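Local coordinates for protein tRNA dimethylallyltransferase (Bacillus halodurans, PDB 3EXA) that probably transfers a dimethylallyl group from dimethylallyl diphosphate onto the adenine at position 37 of tRNAs that read codons beginning with uridine, at residues M37-G42 against E70-A75; M43-A48 against E218-E223; I65-E70 against Y228-R233; R207-V212 against T262-S267. All blocks are in the same frame, centred on the assembly; numbering follows the deposited sequence.

How the contacts relate
The four contacts form a chain of neighbours within the P-loop-related domain. Contact 1 joins the loop after strand 29-33 to the lead-in of helix 74-90; contact 3, its centre about 11 Å away, shares Glu-70 with it. In contacts 2 and 3, about 14 Å apart between centres, loops following strands 29-33 and 60-61 meet helix 220-229 at its two ends. Contact 4 packs helix 201-218 on helix 256-279, about 13 Å from contact 2, again between centres. Contacts 1, 2 and 3 interleave along the chain; contact 4 crosses 2 and 3 but follows 1 in series. Early loops and late helices are thus tied together beside segments that, judging from relatives, meet the tRNA.

Contact 1: residues M37-G42 against E70-A75; sequences MQVYRG and ESFSVA
Tyr-40 reaches across to the backbone at Glu-70, while Val-39 beside it packs on the ring of Phe-72. The tyrosine can be followed outward from CB. Its first torsion sets CG anti to the carbonyl carbon and beside the backbone N (chi1 -62°). Val-39 CG2 lies 3.7 Å above the centre of the ring of Tyr-40 and covers that face. Farther out, Tyr-40 CE1 comes 3.1 Å from Glu-70 O, which sits at the ring edge and in its plane. At the tip, Tyr-40 OH donates a hydrogen bond of 3.1 Å to the same Glu-70 O. The approach is bent, with a C=O...donor angle of 138°. Tyr-40 OH also passes 3.9 Å from Phe-72 CB.

The other methyl of Val-39 serves the neighbouring ring. Val-39 CG1 stands 3.7 Å from Phe-72 CE2, over one face and shifted toward the rim, in a CH-pi contact. A branched residue suits this place because its two methyls can cover two different rings. With CG anti to its backbone N (chi1 -164°), the ring of Phe-72 faces Val-39 and also touches Phe-77 and Leu-80 of helix 74-90, at whose N-cap Ser-73 stands. Gln-236 OE1 bonds to Phe-72 N, and His-125 of the second subunit packs on Ser-71 and Ser-73.

The contact thus pairs apolar packing of buried aromatic and branched side chains with one directional bond: the phenol spends its proton on the backbone carbonyl of Glu-70, tying the loop that, by similarity to relatives, probably meets the tRNA to the segment leading into helix 74-90.

Contact 2: residues M43-A48 against E218-E223; sequences MDIGTA and EGLIDE
Glu-223 OE2 is gripped by two successive backbone amides of the loop 43-48. Ile-45 N gives it a bond of 2.8 Å, arriving on the syn side but 23° out of the carboxylate plane, and Asp-44 N adds a weak, strongly bent one. The other oxygen, Glu-223 OE1, takes the N-H of Gly-46 on its syn lone pair at 2.6 Å, nearly straight at 160°; Tyr-243 OH bonds to it as well. The loop brings three consecutive N-H groups within reach of one carboxylate, and a group with two oxygens suits such a set. The glutamate reaches it with CG anti to its backbone N (chi1 -175°) and the chain extended beyond. An alanine here would probably leave the amides of Ile-45 and Gly-46 and the hydroxyl of Tyr-243 without this acceptor, and the loop less firmly held.

Beside the carboxylate, Ile-45 packs on the turn between the helices. Ile-45 CD1 presses within 3.5 Å of Glu-218 O, and its other branch, Ile-45 CG2, lies 4.3 Å from Leu-220 CB. Leu-220 CD1 closes to 3.5 Å from Gly-46 CA, a spot where a CB would be tight against both leucine and carboxylate.

Gly-219, at positive phi, ends helix 201-218 in a Schellman motif and is also the N-cap of helix 220-229. The loop after strand 29-33 therefore fits against the joint of these two helices, with Met-215 of helix 201-218 touching Ile-45 and Leu-220, and Leu-263 of helix 256-279 backing the leucine.

Contact 3: residues I65-E70 against Y228-R233; sequences IKDPSE and YDRGIR
Asp-67 turns its CG anti to the backbone N (chi1 172°), while Arg-230 holds CG between its N and carbonyl carbon (chi1 58°) and bends again at chi3; carboxylate and guanidinium then approach tip to tip. Asp-67 OD2 lies at the edge of the guanidinium, in its plane, 3.6 Å from Arg-230 NH1. The planes are 67° apart; at this length the pair is a salt bridge, with no hydrogen bond between them. Pro-68 CG packs 3.5 Å from Arg-230 NH1, and Ile-232 CD1 lies over one face of the same guanidinium. The same methyl, Ile-232 CD1, meets Ser-69 CB at 3.9 Å.

Aspartate suits its place because its second oxygen shapes the turn. Asp-67 OD1 accepts from Ser-69 N at 2.7 Å, forming an Asx turn, and from Ser-69 OG at 2.6 Å on the opposite face of its plane. Two donors on one oxygen hold the carboxylate's rotation.

Gly-231, at positive phi, completes a Schellman motif after helix 220-229. The contact sets this helix end against the type I turn that lies between strand 60-61 and helix 74-90, with Pro-68 O bonded to Ser-237 OG in the following loop.

Contact 4: residues R207-V212 against T262-S267; sequences RINRRV and TLKRNS
Two helices, 201-218 and 256-279, pack against each other here through Val-212, Ile-208 and Asn-209 on one and Lys-264, Leu-263 and Ser-267 on the other. Val-212 straddles the stem of Lys-264: Val-212 CB is 3.6 Å from Lys-264 CG, and both valine methyls also touch that carbon. Val-212 CG1 also meets Leu-263 CD2 at 3.8 Å as the two side chains slide past each other in opposite directions. Lys-264 runs extended beyond CG and crosses Asn-209 at about a right angle, its CE 3.5 Å from Asn-209 O. A long aliphatic chain with a charged end suits this margin, since its methylenes cover the valine while NZ forms a salt bridge with Asp-213. An alanine here would probably uncover Val-212 and leave Asp-213 without its charged mate.

The short segments run at 139° to each other, more antiparallel than not, with axes 9.3 Å apart at closest approach. The small Ser-267 lets the Ile-208 methyl CG2 settle 3.6 Å from its CB. The buried hydroxyl turns back onto its own helix, Ser-267 OG donating to Leu-263 O at 2.9 Å from above the carbonyl plane, while Ser-267 N reaches the same oxygen from the opposite face. Asn-209 OD1 bonds to Arg-268 NH1, and Arg-211 touches Thr-12 of the predicted ATP-binding loop.

Contact 1: residues M37-G42 against E70-A75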
loop_
_atom_site.group_PDB
_atom_site.type_symbol
_atom_site.label_atom_id
_atom_site.label_comp_id
_atom_site.label_asym_id
_atom_site.label_seq_id
_atom_site.Cartn_x
_atom_site.Cartn_y
_atom_site.Cartn_z
HETATM N N MSE A 37 -23.429 11.755 -10.646
HETATM C CA MSE A 37 -23.393 12.504 -11.898
HETATM C C MSE A 37 -23.843 13.946 -11.739
HETATM O O MSE A 37 -23.468 14.803 -12.535
HETATM C CB MSE A 37 -24.239 11.810 -12.968
HETATM C CG MSE A 37 -23.562 10.593 -13.566
HETATM SE SE MSE A 37 -21.814 11.012 -14.351
HETATM C CE MSE A 37 -20.665 10.123 -13.038
ATOM N N GLN A 38 -24.639 14.205 -10.706
ATOM C CA GLN A 38 -25.147 15.542 -10.430
ATOM C C GLN A 38 -24.034 16.504 -10.039
ATOM O O GLN A 38 -24.257 17.713 -9.995
ATOM C CB GLN A 38 -26.153 15.510 -9.279
ATOM C CG GLN A 38 -27.355 14.622 -9.493
ATOM C CD GLN A 38 -28.286 15.167 -10.539
ATOM O OE1 GLN A 38 -27.909 15.315 -11.700
ATOM N NE2 GLN A 38 -29.511 15.474 -10.137
ATOM N N VAL A 39 -22.848 15.984 -9.734
ATOM C CA VAL A 39 -21.751 16.859 -9.321
ATOM C C VAL A 39 -21.140 17.639 -10.471
ATOM O O VAL A 39 -20.666 18.759 -10.278
ATOM C CB VAL A 39 -20.600 16.079 -8.604
ATOM C CG1 VAL A 39 -21.178 15.138 -7.539
ATOM C CG2 VAL A 39 -19.743 15.328 -9.616
ATOM N N TYR A 40 -21.171 17.057 -11.668
ATOM C CA TYR A 40 -20.574 17.689 -12.847
ATOM C C TYR A 40 -21.377 18.839 -13.428
ATOM O O TYR A 40 -22.489 18.653 -13.910
ATOM C CB TYR A 40 -20.336 16.634 -13.932
ATOM C CG TYR A 40 -19.367 15.551 -13.511
ATOM C CD1 TYR A 40 -18.002 15.826 -13.375
ATOM C CD2 TYR A 40 -19.810 14.271 -13.221
ATOM C CE1 TYR A 40 -17.106 14.848 -12.958
ATOM C CE2 TYR A 40 -18.926 13.285 -12.801
ATOM C CZ TYR A 40 -17.580 13.578 -12.673
ATOM O OH TYR A 40 -16.699 12.603 -12.255
ATOM N N ARG A 41 -20.804 20.032 -13.393
ATOM C CA ARG A 41 -21.491 21.188 -13.937
ATOM C C ARG A 41 -21.386 21.276 -15.450
ATOM O O ARG A 41 -20.376 20.890 -16.040
ATOM C CB ARG A 41 -20.970 22.473 -13.294
ATOM C CG ARG A 41 -19.567 22.374 -12.793
ATOM C CD ARG A 41 -19.303 23.502 -11.843
ATOM N NE ARG A 41 -18.136 23.211 -11.028
ATOM C CZ ARG A 41 -17.687 23.996 -10.057
ATOM N NH1 ARG A 41 -18.311 25.133 -9.776
ATOM N NH2 ARG A 41 -16.613 23.639 -9.366
ATOM N N GLY A 42 -22.453 21.784 -16.065
ATOM C CA GLY A 42 -22.509 21.919 -17.509
ATOM C C GLY A 42 -23.195 20.712 -18.120
ATOM O O GLY A 42 -23.453 20.676 -19.323
ATOM N N GLU A 70 -12.801 16.345 -14.149
ATOM C CA GLU A 70 -12.355 15.800 -12.866
ATOM C C GLU A 70 -13.048 14.500 -12.504
ATOM O O GLU A 70 -14.117 14.181 -13.025
ATOM C CB GLU A 70 -12.611 16.801 -11.741
ATOM C CG GLU A 70 -12.178 18.219 -12.049
ATOM C CD GLU A 70 -12.394 19.160 -10.875
ATOM O OE1 GLU A 70 -11.625 19.075 -9.891
ATOM O OE2 GLU A 70 -13.336 19.980 -10.932
ATOM N N SER A 71 -12.438 13.753 -11.593
ATOM C CA SER A 71 -13.013 12.492 -11.141
ATOM C C SER A 71 -13.647 12.712 -9.774
ATOM O O SER A 71 -13.242 13.606 -9.032
ATOM C CB SER A 71 -11.932 11.427 -11.020
ATOM O OG SER A 71 -11.083 11.728 -9.935
ATOM N N PHE A 72 -14.631 11.883 -9.443
ATOM C CA PHE A 72 -15.339 11.981 -8.171
ATOM C C PHE A 72 -15.641 10.582 -7.636
ATOM O O PHE A 72 -16.713 10.025 -7.887
ATOM C CB PHE A 72 -16.651 12.757 -8.356
ATOM C CG PHE A 72 -17.259 13.230 -7.068
ATOM C CD1 PHE A 72 -16.641 14.228 -6.322
ATOM C CD2 PHE A 72 -18.424 12.650 -6.576
ATOM C CE1 PHE A 72 -17.171 14.635 -5.105
ATOM C CE2 PHE A 72 -18.957 13.054 -5.362
ATOM C CZ PHE A 72 -18.329 14.048 -4.623
ATOM N N SER A 73 -14.693 10.027 -6.889
ATOM C CA SER A 73 -14.843 8.689 -6.335
ATOM C C SER A 73 -15.778 8.637 -5.135
ATOM O O SER A 73 -16.183 9.664 -4.583
ATOM C CB SER A 73 -13.481 8.133 -5.907
ATOM O OG SER A 73 -13.016 8.785 -4.734
ATOM N N VAL A 74 -16.105 7.418 -4.727
ATOM C CA VAL A 74 -16.968 7.214 -3.585
ATOM C C VAL A 74 -16.329 7.884 -2.370
ATOM O O VAL A 74 -17.006 8.536 -1.578
ATOM C CB VAL A 74 -17.150 5.721 -3.309
ATOM C CG1 VAL A 74 -15.838 5.120 -2.872
ATOM C CG2 VAL A 74 -18.207 5.521 -2.259
ATOM N N ALA A 75 -15.017 7.730 -2.238
ATOM C CA ALA A 75 -14.293 8.319 -1.123
ATOM C C ALA A 75 -14.458 9.837 -1.129
ATOM O O ALA A 75 -14.641 10.440 -0.074
ATOM C CB ALA A 75 -12.818 7.949 -1.194
#

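Contact 2: residues M43-A48 against E218-E223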
loop_
_atom_site.group_PDB
_atom_site.type_symbol
_atom_site.label_atom_id
_atom_site.label_comp_id
_atom_site.label_asym_id
_atom_site.label_seq_id
_atom_site.Cartn_x
_atom_site.Cartn_y
_atom_site.Cartn_z
HETATM N N MSE A 43 -23.470 19.724 -17.271
HETATM C CA MSE A 43 -24.133 18.485 -17.659
HETATM C C MSE A 43 -25.453 18.454 -16.903
HETATM O O MSE A 43 -25.584 17.781 -15.883
HETATM C CB MSE A 43 -23.258 17.287 -17.268
HETATM C CG MSE A 43 -21.998 17.155 -18.130
HETATM SE SE MSE A 43 -20.624 15.960 -17.468
HETATM C CE MSE A 43 -21.186 14.276 -18.223
ATOM N N ASP A 44 -26.430 19.200 -17.399
ATOM C CA ASP A 44 -27.721 19.276 -16.732
ATOM C C ASP A 44 -28.764 18.353 -17.346
ATOM O O ASP A 44 -29.502 17.670 -16.633
ATOM C CB ASP A 44 -28.227 20.721 -16.765
ATOM C CG ASP A 44 -27.188 21.716 -16.271
ATOM O OD1 ASP A 44 -26.579 21.461 -15.208
ATOM O OD2 ASP A 44 -26.988 22.756 -16.938
ATOM N N ILE A 45 -28.820 18.324 -18.671
ATOM C CA ILE A 45 -29.794 17.495 -19.364
ATOM C C ILE A 45 -29.526 16.009 -19.229
ATOM O O ILE A 45 -30.364 15.268 -18.723
ATOM C CB ILE A 45 -29.843 17.850 -20.842
ATOM C CG1 ILE A 45 -30.235 19.320 -20.989
ATOM C CG2 ILE A 45 -30.820 16.944 -21.553
ATOM C CD1 ILE A 45 -30.007 19.883 -22.359
ATOM N N GLY A 46 -28.356 15.571 -19.674
ATOM C CA GLY A 46 -28.030 14.156 -19.595
ATOM C C GLY A 46 -28.090 13.568 -18.196
ATOM O O GLY A 46 -28.226 12.361 -18.036
ATOM N N THR A 47 -27.997 14.401 -17.170
ATOM C CA THR A 47 -28.024 13.858 -15.824
ATOM C C THR A 47 -29.337 14.105 -15.090
ATOM O O THR A 47 -29.452 13.802 -13.900
ATOM C CB THR A 47 -26.864 14.410 -14.983
ATOM O OG1 THR A 47 -27.131 15.769 -14.626
ATOM C CG2 THR A 47 -25.568 14.358 -15.776
ATOM N N ALA A 48 -30.330 14.640 -15.800
ATOM C CA ALA A 48 -31.633 14.926 -15.202
ATOM C C ALA A 48 -31.440 15.697 -13.903
ATOM O O ALA A 48 -32.050 15.380 -12.877
ATOM C CB ALA A 48 -32.388 13.629 -14.934
ATOM N N GLU A 218 -34.757 18.395 -25.196
ATOM C CA GLU A 218 -34.137 19.540 -24.519
ATOM C C GLU A 218 -32.752 19.884 -25.040
ATOM O O GLU A 218 -32.272 20.993 -24.834
ATOM C CB GLU A 218 -34.054 19.282 -23.016
ATOM C CG GLU A 218 -35.378 19.439 -22.299
ATOM C CD GLU A 218 -35.419 18.697 -20.977
ATOM O OE1 GLU A 218 -36.474 18.737 -20.313
ATOM O OE2 GLU A 218 -34.402 18.068 -20.600
ATOM N N GLY A 219 -32.108 18.928 -25.702
ATOM C CA GLY A 219 -30.789 19.186 -26.242
ATOM C C GLY A 219 -29.664 18.252 -25.826
ATOM O O GLY A 219 -28.502 18.645 -25.882
ATOM N N LEU A 220 -29.982 17.030 -25.418
ATOM C CA LEU A 220 -28.943 16.086 -25.015
ATOM C C LEU A 220 -27.783 16.093 -26.007
ATOM O O LEU A 220 -26.635 16.307 -25.623
ATOM C CB LEU A 220 -29.513 14.669 -24.929
ATOM C CG LEU A 220 -28.485 13.624 -24.487
ATOM C CD1 LEU A 220 -27.919 14.022 -23.125
ATOM C CD2 LEU A 220 -29.139 12.253 -24.420
ATOM N N ILE A 221 -28.099 15.862 -27.282
ATOM C CA ILE A 221 -27.101 15.834 -28.353
ATOM C C ILE A 221 -26.187 17.058 -28.342
ATOM O O ILE A 221 -24.970 16.929 -28.460
ATOM C CB ILE A 221 -27.774 15.740 -29.749
ATOM C CG1 ILE A 221 -28.678 14.514 -29.809
ATOM C CG2 ILE A 221 -26.709 15.652 -30.828
ATOM C CD1 ILE A 221 -29.473 14.407 -31.077
ATOM N N ASP A 222 -26.772 18.242 -28.217
ATOM C CA ASP A 222 -25.981 19.464 -28.184
ATOM C C ASP A 222 -25.074 19.454 -26.970
ATOM O O ASP A 222 -23.904 19.823 -27.060
ATOM C CB ASP A 222 -26.884 20.691 -28.110
ATOM C CG ASP A 222 -27.573 20.973 -29.411
ATOM O OD1 ASP A 222 -26.846 21.208 -30.415
ATOM O OD2 ASP A 222 -28.826 20.962 -29.429
ATOM N N GLU A 223 -25.633 19.030 -25.836
ATOM C CA GLU A 223 -24.903 18.965 -24.580
ATOM C C GLU A 223 -23.701 18.043 -24.705
ATOM O O GLU A 223 -22.633 18.340 -24.170
ATOM C CB GLU A 223 -25.824 18.481 -23.449
ATOM C CG GLU A 223 -25.165 18.497 -22.075
ATOM C CD GLU A 223 -26.071 18.000 -20.966
ATOM O OE1 GLU A 223 -26.476 16.817 -20.998
ATOM O OE2 GLU A 223 -26.384 18.792 -20.053
#

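Contact 3: residues I65-E70 against Y228-R233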
loop_
_atom_site.group_PDB
_atom_site.type_symbol
_atom_site.label_atom_id
_atom_site.label_comp_id
_atom_site.label_asym_id
_atom_site.label_seq_id
_atom_site.Cartn_x
_atom_site.Cartn_y
_atom_site.Cartn_z
ATOM N N ILE A 65 -20.326 20.763 -8.356
ATOM C CA ILE A 65 -19.115 21.024 -7.579
ATOM C C ILE A 65 -17.825 20.512 -8.237
ATOM O O ILE A 65 -16.728 20.732 -7.717
ATOM C CB ILE A 65 -19.204 20.363 -6.200
ATOM C CG1 ILE A 65 -19.464 18.867 -6.386
ATOM C CG2 ILE A 65 -20.304 21.012 -5.374
ATOM C CD1 ILE A 65 -19.293 18.056 -5.130
ATOM N N LYS A 66 -17.953 19.820 -9.364
ATOM C CA LYS A 66 -16.795 19.269 -10.065
ATOM C C LYS A 66 -16.866 19.451 -11.579
ATOM O O LYS A 66 -17.895 19.184 -12.195
ATOM C CB LYS A 66 -16.662 17.776 -9.752
ATOM C CG LYS A 66 -16.090 17.459 -8.386
ATOM C CD LYS A 66 -14.583 17.522 -8.419
ATOM C CE LYS A 66 -13.994 17.122 -7.091
ATOM N NZ LYS A 66 -12.514 17.107 -7.190
ATOM N N ASP A 67 -15.768 19.904 -12.173
ATOM C CA ASP A 67 -15.693 20.099 -13.620
ATOM C C ASP A 67 -15.723 18.725 -14.292
ATOM O O ASP A 67 -15.083 17.796 -13.821
ATOM C CB ASP A 67 -14.398 20.831 -13.977
ATOM C CG ASP A 67 -14.154 20.890 -15.471
ATOM O OD1 ASP A 67 -13.587 19.928 -16.024
ATOM O OD2 ASP A 67 -14.544 21.897 -16.094
ATOM N N PRO A 68 -16.452 18.585 -15.413
ATOM C CA PRO A 68 -16.548 17.301 -16.122
ATOM C C PRO A 68 -15.244 16.584 -16.453
ATOM O O PRO A 68 -15.268 15.413 -16.828
ATOM C CB PRO A 68 -17.381 17.634 -17.367
ATOM C CG PRO A 68 -17.226 19.125 -17.524
ATOM C CD PRO A 68 -17.212 19.634 -16.114
ATOM N N SER A 69 -14.111 17.266 -16.297
ATOM C CA SER A 69 -12.819 16.632 -16.567
ATOM C C SER A 69 -12.265 15.965 -15.308
ATOM O O SER A 69 -11.371 15.121 -15.388
ATOM C CB SER A 69 -11.803 17.660 -17.085
ATOM O OG SER A 69 -11.401 18.552 -16.061
ATOM N N GLU A 70 -12.801 16.345 -14.149
ATOM C CA GLU A 70 -12.355 15.800 -12.866
ATOM C C GLU A 70 -13.048 14.500 -12.504
ATOM O O GLU A 70 -14.117 14.181 -13.025
ATOM C CB GLU A 70 -12.611 16.801 -11.741
ATOM C CG GLU A 70 -12.178 18.219 -12.049
ATOM C CD GLU A 70 -12.394 19.160 -10.875
ATOM O OE1 GLU A 70 -11.625 19.075 -9.891
ATOM O OE2 GLU A 70 -13.336 19.980 -10.932
ATOM N N TYR A 228 -17.777 17.014 -26.077
ATOM C CA TYR A 228 -16.995 16.319 -27.089
ATOM C C TYR A 228 -16.058 17.308 -27.768
ATOM O O TYR A 228 -14.863 17.054 -27.932
ATOM C CB TYR A 228 -17.953 15.732 -28.127
ATOM C CG TYR A 228 -17.347 14.705 -29.046
ATOM C CD1 TYR A 228 -17.262 13.363 -28.661
ATOM C CD2 TYR A 228 -16.909 15.058 -30.322
ATOM C CE1 TYR A 228 -16.767 12.393 -29.531
ATOM C CE2 TYR A 228 -16.410 14.105 -31.202
ATOM C CZ TYR A 228 -16.342 12.772 -30.805
ATOM O OH TYR A 228 -15.860 11.827 -31.677
ATOM N N ASP A 229 -16.622 18.444 -28.153
ATOM C CA ASP A 229 -15.862 19.484 -28.824
ATOM C C ASP A 229 -14.765 20.075 -27.954
ATOM O O ASP A 229 -13.734 20.495 -28.467
ATOM C CB ASP A 229 -16.796 20.598 -29.285
ATOM C CG ASP A 229 -16.531 21.026 -30.710
ATOM O OD1 ASP A 229 -17.159 22.011 -31.154
ATOM O OD2 ASP A 229 -15.703 20.377 -31.388
ATOM N N ARG A 230 -14.973 20.132 -26.643
ATOM C CA ARG A 230 -13.929 20.698 -25.807
ATOM C C ARG A 230 -12.831 19.681 -25.570
ATOM O O ARG A 230 -11.832 19.978 -24.919
ATOM C CB ARG A 230 -14.488 21.216 -24.476
ATOM C CG ARG A 230 -15.213 20.194 -23.639
ATOM C CD ARG A 230 -15.515 20.737 -22.244
ATOM N NE ARG A 230 -14.305 20.928 -21.439
ATOM C CZ ARG A 230 -14.316 21.229 -20.143
ATOM N NH1 ARG A 230 -15.472 21.373 -19.512
ATOM N NH2 ARG A 230 -13.179 21.378 -19.478
ATOM N N GLY A 231 -13.013 18.479 -26.109
ATOM C CA GLY A 231 -12.001 17.448 -25.959
ATOM C C GLY A 231 -12.105 16.504 -24.773
ATOM O O GLY A 231 -11.129 15.837 -24.448
ATOM N N ILE A 232 -13.268 16.435 -24.123
ATOM C CA ILE A 232 -13.455 15.539 -22.970
ATOM C C ILE A 232 -13.626 14.088 -23.459
ATOM O O ILE A 232 -14.509 13.794 -24.268
ATOM C CB ILE A 232 -14.719 15.932 -22.144
ATOM C CG1 ILE A 232 -14.571 17.340 -21.548
ATOM C CG2 ILE A 232 -14.940 14.942 -21.030
ATOM C CD1 ILE A 232 -13.388 17.507 -20.614
ATOM N N ARG A 233 -12.791 13.171 -22.976
ATOM C CA ARG A 233 -12.913 11.784 -23.410
ATOM C C ARG A 233 -12.317 10.831 -22.402
ATOM O O ARG A 233 -11.365 11.170 -21.701
ATOM C CB ARG A 233 -12.235 11.592 -24.778
ATOM C CG ARG A 233 -12.384 10.188 -25.389
ATOM C CD ARG A 233 -11.609 10.075 -26.712
ATOM N NE ARG A 233 -12.484 9.737 -27.828
ATOM C CZ ARG A 233 -13.132 8.582 -27.932
ATOM N NH1 ARG A 233 -13.917 8.349 -28.969
ATOM N NH2 ARG A 233 -12.976 7.649 -27.002
#

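Contact 4: residues R207-V212 against T262-S267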
loop_
_atom_site.group_PDB
_atom_site.type_symbol
_atom_site.label_atom_id
_atom_site.label_comp_id
_atom_site.label_asym_id
_atom_site.label_seq_id
_atom_site.Cartn_x
_atom_site.Cartn_y
_atom_site.Cartn_z
ATOM N N ARG A 207 -41.875 5.394 -18.502
ATOM C CA ARG A 207 -41.482 6.700 -17.985
ATOM C C ARG A 207 -39.991 6.937 -18.217
ATOM O O ARG A 207 -39.557 8.081 -18.314
ATOM C CB ARG A 207 -41.819 6.821 -16.490
ATOM C CG ARG A 207 -43.304 7.032 -16.181
ATOM C CD ARG A 207 -43.576 6.766 -14.708
ATOM N NE ARG A 207 -42.844 7.685 -13.851
ATOM C CZ ARG A 207 -43.293 8.880 -13.481
ATOM N NH1 ARG A 207 -44.482 9.292 -13.892
ATOM N NH2 ARG A 207 -42.549 9.667 -12.708
ATOM N N ILE A 208 -39.220 5.852 -18.314
ATOM C CA ILE A 208 -37.787 5.955 -18.546
ATOM C C ILE A 208 -37.527 6.282 -20.024
ATOM O O ILE A 208 -36.646 7.083 -20.336
ATOM C CB ILE A 208 -37.058 4.656 -18.113
ATOM C CG1 ILE A 208 -37.106 4.536 -16.578
ATOM C CG2 ILE A 208 -35.615 4.641 -18.617
ATOM C CD1 ILE A 208 -36.549 3.254 -16.019
ATOM N N ASN A 209 -38.307 5.690 -20.926
ATOM C CA ASN A 209 -38.145 5.970 -22.348
ATOM C C ASN A 209 -38.539 7.412 -22.641
ATOM O O ASN A 209 -37.875 8.115 -23.411
ATOM C CB ASN A 209 -39.008 5.047 -23.207
ATOM C CG ASN A 209 -38.654 3.587 -23.044
ATOM O OD1 ASN A 209 -37.486 3.217 -22.894
ATOM N ND2 ASN A 209 -39.666 2.742 -23.091
ATOM N N ARG A 210 -39.629 7.856 -22.039
ATOM C CA ARG A 210 -40.071 9.222 -22.250
ATOM C C ARG A 210 -39.032 10.186 -21.657
ATOM O O ARG A 210 -38.809 11.278 -22.180
ATOM C CB ARG A 210 -41.454 9.436 -21.616
ATOM C CG ARG A 210 -41.896 10.887 -21.539
ATOM C CD ARG A 210 -41.846 11.540 -22.895
ATOM N NE ARG A 210 -42.268 12.936 -22.827
ATOM C CZ ARG A 210 -42.082 13.811 -23.808
ATOM N NH1 ARG A 210 -41.479 13.428 -24.926
ATOM N NH2 ARG A 210 -42.499 15.062 -23.674
ATOM N N ARG A 211 -38.386 9.782 -20.573
ATOM C CA ARG A 211 -37.370 10.636 -19.986
ATOM C C ARG A 211 -36.277 10.834 -21.035
ATOM O O ARG A 211 -35.766 11.941 -21.207
ATOM C CB ARG A 211 -36.779 9.990 -18.735
ATOM C CG ARG A 211 -36.600 10.935 -17.555
ATOM C CD ARG A 211 -35.134 11.120 -17.175
ATOM N NE ARG A 211 -34.356 9.882 -17.270
ATOM C CZ ARG A 211 -33.280 9.611 -16.533
ATOM N NH1 ARG A 211 -32.631 8.464 -16.696
ATOM N NH2 ARG A 211 -32.869 10.474 -15.610
ATOM N N VAL A 212 -35.928 9.763 -21.748
ATOM C CA VAL A 212 -34.886 9.841 -22.777
ATOM C C VAL A 212 -35.271 10.792 -23.904
ATOM O O VAL A 212 -34.484 11.656 -24.306
ATOM C CB VAL A 212 -34.568 8.450 -23.376
ATOM C CG1 VAL A 212 -33.590 8.585 -24.546
ATOM C CG2 VAL A 212 -33.968 7.572 -22.313
ATOM N N THR A 262 -30.315 2.612 -27.843
ATOM C CA THR A 262 -29.365 2.004 -26.914
ATOM C C THR A 262 -29.351 2.722 -25.567
ATOM O O THR A 262 -29.193 2.093 -24.514
ATOM C CB THR A 262 -27.947 1.986 -27.522
ATOM O OG1 THR A 262 -27.913 1.051 -28.613
ATOM C CG2 THR A 262 -26.909 1.580 -26.471
ATOM N N LEU A 263 -29.526 4.036 -25.606
ATOM C CA LEU A 263 -29.563 4.838 -24.389
ATOM C C LEU A 263 -30.782 4.443 -23.574
ATOM O O LEU A 263 -30.711 4.308 -22.357
ATOM C CB LEU A 263 -29.643 6.330 -24.732
ATOM C CG LEU A 263 -29.989 7.284 -23.586
ATOM C CD1 LEU A 263 -29.113 6.985 -22.382
ATOM C CD2 LEU A 263 -29.800 8.721 -24.035
ATOM N N LYS A 264 -31.911 4.266 -24.252
ATOM C CA LYS A 264 -33.128 3.882 -23.565
ATOM C C LYS A 264 -32.962 2.524 -22.894
ATOM O O LYS A 264 -33.337 2.337 -21.732
ATOM C CB LYS A 264 -34.297 3.839 -24.543
ATOM C CG LYS A 264 -34.823 5.224 -24.934
ATOM C CD LYS A 264 -35.941 5.128 -25.972
ATOM C CE LYS A 264 -36.578 6.489 -26.248
ATOM N NZ LYS A 264 -37.736 6.393 -27.183
ATOM N N ARG A 265 -32.395 1.583 -23.640
ATOM C CA ARG A 265 -32.173 0.239 -23.146
ATOM C C ARG A 265 -31.234 0.275 -21.949
ATOM O O ARG A 265 -31.557 -0.260 -20.886
ATOM C CB ARG A 265 -31.604 -0.619 -24.274
ATOM C CG ARG A 265 -31.312 -2.057 -23.899
ATOM C CD ARG A 265 -31.582 -2.973 -25.096
ATOM N NE ARG A 265 -31.033 -2.427 -26.337
ATOM C CZ ARG A 265 -29.740 -2.198 -26.549
ATOM N NH1 ARG A 265 -29.330 -1.697 -27.709
ATOM N NH2 ARG A 265 -28.851 -2.474 -25.602
ATOM N N ASN A 266 -30.078 0.916 -22.102
ATOM C CA ASN A 266 -29.148 0.995 -20.981
ATOM C C ASN A 266 -29.799 1.683 -19.782
ATOM O O ASN A 266 -29.531 1.311 -18.644
ATOM C CB ASN A 266 -27.874 1.753 -21.363
ATOM C CG ASN A 266 -27.093 1.069 -22.460
ATOM O OD1 ASN A 266 -27.153 -0.148 -22.613
ATOM N ND2 ASN A 266 -26.343 1.851 -23.225
ATOM N N SER A 267 -30.648 2.680 -20.027
ATOM C CA SER A 267 -31.312 3.375 -18.928
ATOM C C SER A 267 -32.256 2.440 -18.175
ATOM O O SER A 267 -32.372 2.518 -16.949
ATOM C CB SER A 267 -32.104 4.588 -19.431
ATOM O OG SER A 267 -31.251 5.646 -19.834
#